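Alkyl hydroperoxide reductase/ Thiol specific antioxidant/ Mal allergen (Burkholderia ambifaria, PDB 5ENU) probably reduces hydrogen peroxide and organic hydroperoxides through a cysteine thiol, as a thioredoxin-fold peroxiredoxin of the AhpC/TSA family. Local coordinates at residues Gly75-Asp79 with Val122-Glu126. Sequence-based numbering, arbitrary orientation.
Sequences GVSRD and VRGIE
Start with Gly75-Ser77, the extended end of strand 71-77, and let the chain leave the sheet at Arg78 (phi/psi -87/1). Place Val122-Ile125, also extended, so that the backbones come no closer than 7.9 Å, CA to CA, at Ser77 and Ile125; side chains bridge the gap. Arg78 points across (chi1 m, chi2 t, chi3 m) and its guanidinium edge forks onto one carbonyl: NH2 to Arg123 O is 2.9 Å, NH1 to the same oxygen 3.2 Å. NH1 also forms a salt bridge with Glu103, whose carboxylate takes Arg123 NE as well, so one acid serves both arginines. Ile125 packs alongside the arginine, its CG1 3.7 Å from Arg78 NE and its CD1 4.1 Å from Ser77 CA. On the turn, Ser77 OG (chi1 p) donates to Asp79 OD2 at 2.7 Å, and that oxygen also accepts from Asp47 N. The contact thus ties the C-terminal end of a parallel strand in the thioredoxin-fold sheet to the projecting beta hairpin of strands 112-117 and 120-132 in this peroxiredoxin.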
loop_
_atom_site.group_PDB
_atom_site.type_symbol
_atom_site.label_atom_id
_atom_site.label_comp_id
_atom_site.label_asym_id
_atom_site.label_seq_id
_atom_site.Cartn_x
_atom_site.Cartn_y
_atom_site.Cartn_z
ATOM N N GLY A 75 4.075 -1.946 -0.872
ATOM C CA GLY A 75 3.954 -0.500 -0.792
ATOM C C GLY A 75 3.544 0.087 -2.134
ATOM O O GLY A 75 3.863 -0.461 -3.183
ATOM N N VAL A 76 2.757 1.175 -2.097
ATOM C CA VAL A 76 2.268 1.838 -3.309
ATOM C C VAL A 76 2.517 3.334 -3.195
ATOM O O VAL A 76 2.095 3.960 -2.216
ATOM C CB VAL A 76 0.757 1.622 -3.534
ATOM C CG1 VAL A 76 0.363 2.168 -4.910
ATOM C CG2 VAL A 76 0.387 0.146 -3.391
ATOM N N SER A 77 3.165 3.915 -4.207
ATOM C CA SER A 77 3.128 5.354 -4.420
ATOM C C SER A 77 3.067 5.591 -5.920
ATOM O O SER A 77 3.165 4.649 -6.718
ATOM C CB SER A 77 4.326 6.088 -3.807
ATOM O OG SER A 77 5.465 5.982 -4.655
ATOM N N ARG A 78 2.941 6.858 -6.313
ATOM C CA ARG A 78 2.882 7.186 -7.738
ATOM C C ARG A 78 4.265 7.388 -8.359
ATOM O O ARG A 78 4.348 7.682 -9.561
ATOM C CB ARG A 78 1.984 8.414 -7.969
ATOM C CG ARG A 78 0.549 8.223 -7.458
ATOM C CD ARG A 78 -0.224 9.533 -7.391
ATOM N NE ARG A 78 0.379 10.477 -6.444
ATOM C CZ ARG A 78 0.045 11.756 -6.370
ATOM N NH1 ARG A 78 -0.906 12.243 -7.163
ATOM N NH2 ARG A 78 0.638 12.533 -5.477
ATOM N N ASP A 79 5.339 7.233 -7.581
ATOM C CA ASP A 79 6.695 7.385 -8.107
ATOM C C ASP A 79 6.977 6.362 -9.204
ATOM O O ASP A 79 6.347 5.304 -9.280
ATOM C CB ASP A 79 7.730 7.240 -6.978
ATOM C CG ASP A 79 7.613 8.342 -5.956
ATOM O OD1 ASP A 79 8.023 9.473 -6.289
ATOM O OD2 ASP A 79 7.062 8.107 -4.860
ATOM N N VAL A 122 -2.585 21.010 -4.892
ATOM C CA VAL A 122 -1.608 19.983 -5.219
ATOM C C VAL A 122 -2.269 18.621 -5.035
ATOM O O VAL A 122 -2.989 18.396 -4.050
ATOM C CB VAL A 122 -0.337 20.135 -4.358
ATOM C CG1 VAL A 122 0.708 19.098 -4.724
ATOM C CG2 VAL A 122 0.232 21.550 -4.521
ATOM N N ARG A 123 -2.068 17.735 -6.005
ATOM C CA ARG A 123 -2.682 16.409 -5.986
ATOM C C ARG A 123 -1.791 15.452 -5.192
ATOM O O ARG A 123 -0.724 15.048 -5.667
ATOM C CB ARG A 123 -2.886 15.917 -7.419
ATOM C CG ARG A 123 -3.784 14.692 -7.513
ATOM C CD ARG A 123 -3.902 14.222 -8.961
ATOM N NE ARG A 123 -5.017 13.298 -9.128
ATOM C CZ ARG A 123 -6.279 13.688 -9.258
ATOM N NH1 ARG A 123 -7.248 12.788 -9.379
ATOM N NH2 ARG A 123 -6.577 14.993 -9.273
ATOM N N GLY A 124 -2.221 15.094 -3.976
ATOM C CA GLY A 124 -1.452 14.236 -3.096
ATOM C C GLY A 124 -2.128 12.904 -2.784
ATOM O O GLY A 124 -3.284 12.660 -3.145
ATOM N N ILE A 125 -1.358 12.023 -2.142
ATOM C CA ILE A 125 -1.828 10.757 -1.573
ATOM C C ILE A 125 -1.981 10.963 -0.073
ATOM O O ILE A 125 -1.066 11.480 0.581
ATOM C CB ILE A 125 -0.798 9.629 -1.812
ATOM C CG1 ILE A 125 -0.822 9.127 -3.252
ATOM C CG2 ILE A 125 -0.990 8.447 -0.807
ATOM C CD1 ILE A 125 0.162 8.004 -3.487
ATOM N N GLU A 126 -3.108 10.528 0.478
ATOM C CA GLU A 126 -3.299 10.429 1.915
ATOM C C GLU A 126 -2.723 9.091 2.377
ATOM O O GLU A 126 -3.167 8.039 1.913
ATOM C CB GLU A 126 -4.809 10.469 2.170
ATOM C CG GLU A 126 -5.195 10.419 3.622
ATOM C CD GLU A 126 -6.653 10.765 3.859
ATOM O OE1 GLU A 126 -7.542 10.038 3.372
ATOM O OE2 GLU A 126 -6.905 11.787 4.524
#